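Local atomic coordinates of OmpA family protein (Klebsiella pneumoniae subsp. pneumoniae, PDB entry 7RJJ), a protein that probably binds peptidoglycan of the cell wall through its OmpA-like domain, the part present here, which holds a D-alanine. Residues V31-D36 with D73-T78; R95-N100 with R111-L116. All coordinates share one frame; numbering follows the deposited sequence.

Contact 1. Residues V31-D36 with D73-T78; sequences VSSLMD and DWMRDT
Leu34 and Val31, on one flank of helix 27-38, meet Trp74 and Met75 near the C-terminal end of helix 57-77, where the two helices that pack beside the mixed sheet of the OmpA-like fold come together. The short helical segments run at 61° to each other with their axes 10.8 Å apart, a spacing wide enough for large side chains to fill the interface.

The aromatic part of the contact belongs to Trp74. Its CG stands anti to the backbone N (chi1 -171°), which sends the six-membered end of the indole toward the other helix. Val31 arrives at the rim, near the ring plane, with CG2 4.0 Å from Trp74 CH2. One turn apart in sequence, Leu34 sets CD2 against Trp74 CZ3, its side chain crossing the indole at about a right angle. On one face of the ring, Thr78, four residues on, places CB 3.7 Å above the plane, over the centre, so the indole is backed from within its own segment. Leu22 and Leu30 also touch it.

Selenium-carbon contacts make up the second group. Met75, present as selenomethionine, bends at chi2 (-68°) and slides past Leu34 in the opposite direction, bringing SE 3.9 Å from Leu34 CB. Leu30, Ile37 and Phe86 add to its surroundings.

Arg76, directed away from helix 27-38, grips Asp77 side-on, NE to OD1 at 2.8 Å and NH2 to OD2, while its NH1 forms a salt bridge with Asp83. Beyond the selenium, the terminal methyl of Met75 reaches the neighbouring residue of the first helix, with CE lying 3.6 Å from Ser33 CB.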
loop_
_atom_site.group_PDB
_atom_site.type_symbol
_atom_site.label_atom_id
_atom_site.label_comp_id
_atom_site.label_asym_id
_atom_site.label_seq_id
_atom_site.Cartn_x
_atom_site.Cartn_y
_atom_site.Cartn_z
ATOM N N VAL A 31 -11.937 -0.765 -0.325
ATOM C CA VAL A 31 -13.008 -0.102 -1.116
ATOM C C VAL A 31 -12.844 1.416 -0.954
ATOM O O VAL A 31 -12.996 2.145 -1.985
ATOM C CB VAL A 31 -14.412 -0.615 -0.723
ATOM C CG1 VAL A 31 -15.520 0.261 -1.289
ATOM C CG2 VAL A 31 -14.617 -2.068 -1.144
ATOM N N SER A 32 -12.498 1.869 0.267
ATOM C CA SER A 32 -12.361 3.329 0.520
ATOM C C SER A 32 -11.267 3.929 -0.381
ATOM O O SER A 32 -11.502 5.022 -0.978
ATOM C CB SER A 32 -12.097 3.601 1.976
ATOM O OG SER A 32 -11.945 4.992 2.186
ATOM N N SER A 33 -10.125 3.251 -0.482
ATOM C CA SER A 33 -9.019 3.721 -1.361
ATOM C C SER A 33 -9.473 3.677 -2.819
ATOM O O SER A 33 -9.149 4.618 -3.564
ATOM C CB SER A 33 -7.779 2.897 -1.179
ATOM O OG SER A 33 -7.263 3.052 0.131
ATOM N N LEU A 34 -10.178 2.604 -3.184
ATOM C CA LEU A 34 -10.682 2.405 -4.560
ATOM C C LEU A 34 -11.537 3.597 -4.982
ATOM O O LEU A 34 -11.338 4.135 -6.069
ATOM C CB LEU A 34 -11.456 1.086 -4.627
ATOM C CG LEU A 34 -12.116 0.793 -5.973
ATOM C CD1 LEU A 34 -11.082 0.753 -7.088
ATOM C CD2 LEU A 34 -12.898 -0.509 -5.925
HETATM N N MSE A 35 -12.469 4.005 -4.111
HETATM C CA MSE A 35 -13.355 5.114 -4.428
HETATM C C MSE A 35 -12.525 6.379 -4.667
HETATM O O MSE A 35 -12.767 7.113 -5.640
HETATM C CB MSE A 35 -14.417 5.271 -3.335
HETATM C CG MSE A 35 -15.715 4.568 -3.678
HETATM SE SE MSE A 35 -16.833 4.192 -2.121
HETATM C CE MSE A 35 -15.853 4.138 -0.422
ATOM N N ASP A 36 -11.510 6.603 -3.820
ATOM C CA ASP A 36 -10.634 7.757 -3.976
ATOM C C ASP A 36 -9.905 7.669 -5.329
ATOM O O ASP A 36 -9.742 8.717 -5.980
ATOM C CB ASP A 36 -9.628 7.873 -2.828
ATOM C CG ASP A 36 -10.246 8.206 -1.476
ATOM O OD1 ASP A 36 -11.323 8.798 -1.458
ATOM O OD2 ASP A 36 -9.632 7.860 -0.449
ATOM N N ASP A 73 -2.809 -5.580 -7.140
ATOM C CA ASP A 73 -3.580 -6.707 -7.732
ATOM C C ASP A 73 -5.063 -6.603 -7.348
ATOM O O ASP A 73 -5.918 -6.855 -8.218
ATOM C CB ASP A 73 -3.037 -8.069 -7.289
ATOM C CG ASP A 73 -1.667 -8.441 -7.826
ATOM O OD1 ASP A 73 -1.080 -7.642 -8.582
ATOM O OD2 ASP A 73 -1.200 -9.553 -7.474
ATOM N N TRP A 74 -5.355 -6.238 -6.098
ATOM C CA TRP A 74 -6.778 -6.125 -5.683
ATOM C C TRP A 74 -7.451 -4.991 -6.459
ATOM O O TRP A 74 -8.531 -5.169 -7.023
ATOM C CB TRP A 74 -6.887 -5.912 -4.171
ATOM C CG TRP A 74 -8.288 -5.996 -3.648
ATOM C CD1 TRP A 74 -8.891 -7.092 -3.099
ATOM C CD2 TRP A 74 -9.266 -4.942 -3.619
ATOM N NE1 TRP A 74 -10.165 -6.787 -2.709
ATOM C CE2 TRP A 74 -10.433 -5.481 -3.035
ATOM C CE3 TRP A 74 -9.278 -3.605 -4.031
ATOM C CZ2 TRP A 74 -11.589 -4.723 -2.848
ATOM C CZ3 TRP A 74 -10.420 -2.856 -3.843
ATOM C CH2 TRP A 74 -11.560 -3.411 -3.263
HETATM N N MSE A 75 -6.794 -3.830 -6.506
HETATM C CA MSE A 75 -7.365 -2.670 -7.176
HETATM C C MSE A 75 -7.601 -2.965 -8.657
HETATM O O MSE A 75 -8.616 -2.573 -9.220
HETATM C CB MSE A 75 -6.442 -1.461 -7.037
HETATM C CG MSE A 75 -6.225 -1.004 -5.622
HETATM SE SE MSE A 75 -7.834 -0.239 -4.821
HETATM C CE MSE A 75 -7.261 -0.192 -2.954
ATOM N N ARG A 76 -6.684 -3.699 -9.269
ATOM C CA ARG A 76 -6.795 -3.988 -10.722
ATOM C C ARG A 76 -7.853 -5.061 -10.970
ATOM O O ARG A 76 -8.713 -4.838 -11.807
ATOM C CB ARG A 76 -5.439 -4.460 -11.256
ATOM C CG ARG A 76 -5.422 -4.953 -12.691
ATOM C CD ARG A 76 -4.149 -5.732 -12.925
ATOM N NE ARG A 76 -4.088 -6.954 -12.146
ATOM C CZ ARG A 76 -2.975 -7.566 -11.765
ATOM N NH1 ARG A 76 -1.793 -7.064 -12.079
ATOM N NH2 ARG A 76 -3.050 -8.680 -11.063
ATOM N N ASP A 77 -7.790 -6.153 -10.232
ATOM C CA ASP A 77 -8.673 -7.323 -10.494
ATOM C C ASP A 77 -10.056 -7.138 -9.849
ATOM O O ASP A 77 -11.057 -7.438 -10.526
ATOM C CB ASP A 77 -7.977 -8.614 -10.052
ATOM C CG ASP A 77 -6.694 -8.909 -10.825
ATOM O OD1 ASP A 77 -6.522 -8.337 -11.923
ATOM O OD2 ASP A 77 -5.873 -9.699 -10.320
ATOM N N THR A 78 -10.111 -6.694 -8.596
ATOM C CA THR A 78 -11.414 -6.490 -7.908
ATOM C C THR A 78 -11.963 -5.084 -8.196
ATOM O O THR A 78 -13.199 -4.955 -8.268
ATOM C CB THR A 78 -11.268 -6.757 -6.405
ATOM O OG1 THR A 78 -10.814 -8.101 -6.279
ATOM C CG2 THR A 78 -12.555 -6.577 -5.633
#

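Contact 2. Residues R95-N100 with R111-L116; sequences RPIATN and RVEISL
Ile97 lies over one face of the Arg111 guanidinium, its CG2 3.0 Å above the plane and displaced toward the rim, at 3.2 Å from NH2. The other branch follows the arginine chain: CD1 sits 3.5 Å from Arg111 CD, so the isoleucine spans both the charged group and the last methylene before it. CG1 of Ile97 stands between its backbone N and carbonyl carbon (chi1 59°), which leaves CG2 beside the backbone N and over the guanidinium.

The N-H groups of that guanidinium work around its edge. NH2 donates to Arg95 O at 2.8 Å, nearly along the C=O axis although the oxygen is tilted 16° from the guanidinium plane; NH1 adds a weak bond to the same oxygen and also bonds Asn109 O. In the OmpA-like fold this joins the loop between strand 86-90 and helix 103-109 to the segment that leads into strand 112-117, just after that helix, with the Arg111 side chain about 9 Å from the bound D-alanine. Asn109 helps hold the loop through bonds to Ile97 N and Ala98 O.

NE gives Glu113, two residues along the chain, a nearly straight hydrogen bond (171°) that is part of a salt bridge. This N-H and those facing Arg95 together limit rotation of the guanidinium. OE2 of Glu113 takes the N-H of Arg111 NE on its anti side, somewhat out of the carboxylate plane, at 2.8 Å.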
loop_
_atom_site.group_PDB
_atom_site.type_symbol
_atom_site.label_atom_id
_atom_site.label_comp_id
_atom_site.label_asym_id
_atom_site.label_seq_id
_atom_site.Cartn_x
_atom_site.Cartn_y
_atom_site.Cartn_z
ATOM N N ARG A 95 10.361 3.439 7.098
ATOM C CA ARG A 95 9.505 4.611 7.491
ATOM C C ARG A 95 8.285 4.244 8.324
ATOM O O ARG A 95 7.146 4.414 7.890
ATOM C CB ARG A 95 9.035 5.379 6.262
ATOM C CG ARG A 95 10.190 6.026 5.533
ATOM C CD ARG A 95 9.700 7.057 4.572
ATOM N NE ARG A 95 10.855 7.564 3.877
ATOM C CZ ARG A 95 10.804 8.442 2.904
ATOM N NH1 ARG A 95 9.635 8.917 2.498
ATOM N NH2 ARG A 95 11.928 8.831 2.330
ATOM N N PRO A 96 8.491 3.850 9.595
ATOM C CA PRO A 96 7.376 3.528 10.481
ATOM C C PRO A 96 6.457 4.736 10.757
ATOM O O PRO A 96 6.929 5.881 10.691
ATOM C CB PRO A 96 8.083 3.073 11.770
ATOM C CG PRO A 96 9.449 3.739 11.714
ATOM C CD PRO A 96 9.806 3.733 10.247
ATOM N N ILE A 97 5.162 4.457 10.973
ATOM C CA ILE A 97 4.146 5.492 11.352
ATOM C C ILE A 97 3.828 5.297 12.840
ATOM O O ILE A 97 3.182 6.178 13.443
ATOM C CB ILE A 97 2.865 5.405 10.496
ATOM C CG1 ILE A 97 2.192 4.030 10.613
ATOM C CG2 ILE A 97 3.165 5.771 9.053
ATOM C CD1 ILE A 97 0.768 3.981 10.099
ATOM N N ALA A 98 4.268 4.171 13.401
ATOM C CA ALA A 98 3.992 3.854 14.818
ATOM C C ALA A 98 5.221 3.202 15.448
ATOM O O ALA A 98 6.109 2.750 14.707
ATOM C CB ALA A 98 2.789 2.944 14.918
ATOM N N THR A 99 5.252 3.164 16.778
ATOM C CA THR A 99 6.382 2.530 17.492
ATOM C C THR A 99 6.455 1.057 17.081
ATOM O O THR A 99 5.387 0.486 16.710
ATOM C CB THR A 99 6.227 2.672 19.016
ATOM O OG1 THR A 99 7.316 2.003 19.656
ATOM C CG2 THR A 99 4.926 2.099 19.537
ATOM N N ASN A 100 7.674 0.506 17.043
ATOM C CA ASN A 100 7.854 -0.951 16.821
ATOM C C ASN A 100 8.029 -1.602 18.201
ATOM O O ASN A 100 8.312 -2.804 18.251
ATOM C CB ASN A 100 9.025 -1.256 15.884
ATOM C CG ASN A 100 8.656 -1.072 14.430
ATOM O OD1 ASN A 100 7.715 -1.709 13.946
ATOM N ND2 ASN A 100 9.387 -0.217 13.732
ATOM N N ARG A 111 1.970 -2.105 6.426
ATOM C CA ARG A 111 0.887 -1.383 5.730
ATOM C C ARG A 111 1.260 -1.005 4.296
ATOM O O ARG A 111 2.411 -1.219 3.868
ATOM C CB ARG A 111 0.665 -0.093 6.519
ATOM C CG ARG A 111 1.789 0.915 6.322
ATOM C CD ARG A 111 1.790 2.038 7.336
ATOM N NE ARG A 111 2.662 3.126 6.903
ATOM C CZ ARG A 111 3.968 3.183 7.112
ATOM N NH1 ARG A 111 4.591 2.204 7.756
ATOM N NH2 ARG A 111 4.658 4.220 6.669
ATOM N N VAL A 112 0.286 -0.439 3.597
ATOM C CA VAL A 112 0.490 0.126 2.237
ATOM C C VAL A 112 -0.061 1.557 2.244
ATOM O O VAL A 112 -1.099 1.797 2.896
ATOM C CB VAL A 112 -0.158 -0.753 1.153
ATOM C CG1 VAL A 112 -0.449 0.032 -0.116
ATOM C CG2 VAL A 112 0.672 -1.995 0.869
ATOM N N GLU A 113 0.661 2.463 1.591
ATOM C CA GLU A 113 0.313 3.892 1.423
ATOM C C GLU A 113 0.102 4.125 -0.078
ATOM O O GLU A 113 0.883 3.543 -0.868
ATOM C CB GLU A 113 1.457 4.786 1.909
ATOM C CG GLU A 113 1.845 4.607 3.368
ATOM C CD GLU A 113 0.908 5.218 4.394
ATOM O OE1 GLU A 113 -0.134 5.807 3.985
ATOM O OE2 GLU A 113 1.239 5.139 5.609
ATOM N N ILE A 114 -0.924 4.884 -0.451
ATOM C CA ILE A 114 -1.191 5.183 -1.888
ATOM C C ILE A 114 -1.115 6.698 -2.090
ATOM O O ILE A 114 -1.685 7.456 -1.268
ATOM C CB ILE A 114 -2.543 4.594 -2.342
ATOM C CG1 ILE A 114 -2.549 3.066 -2.236
ATOM C CG2 ILE A 114 -2.889 5.050 -3.753
ATOM C CD1 ILE A 114 -3.891 2.423 -2.504
ATOM N N SER A 115 -0.370 7.114 -3.114
ATOM C CA SER A 115 -0.285 8.547 -3.481
ATOM C C SER A 115 -0.755 8.677 -4.930
ATOM O O SER A 115 -0.322 7.838 -5.751
ATOM C CB SER A 115 1.102 9.082 -3.321
ATOM O OG SER A 115 1.538 8.978 -1.979
ATOM N N LEU A 116 -1.627 9.643 -5.220
ATOM C CA LEU A 116 -2.101 9.846 -6.621
ATOM C C LEU A 116 -1.307 11.019 -7.214
ATOM O O LEU A 116 -1.305 12.109 -6.622
ATOM C CB LEU A 116 -3.612 10.062 -6.618
ATOM C CG LEU A 116 -4.413 9.028 -5.822
ATOM C CD1 LEU A 116 -5.899 9.351 -5.843
ATOM C CD2 LEU A 116 -4.171 7.625 -6.341
#

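Overall arrangement
The two contacts illustrate how chemistry follows position in a small alpha+beta domain. Contact 1 is partly buried and joins two helices through apolar side chains, with Arg76 directed away from the interface. Contact 2 is a surface contact between a loop and the segment leading into a strand, in which a buried arginine supplies directed polar bonds as well as apolar overlap. They share no helix or strand. The centres of contact 1 and contact 2 are about 18 Å apart, on opposite sides of the chain's centre. The strand nevertheless connects them: farther along 111-116, Ile114 CD1 packs 4.1 Å from Ser33 CB, and Leu116 CD1 approaches Asp36 O.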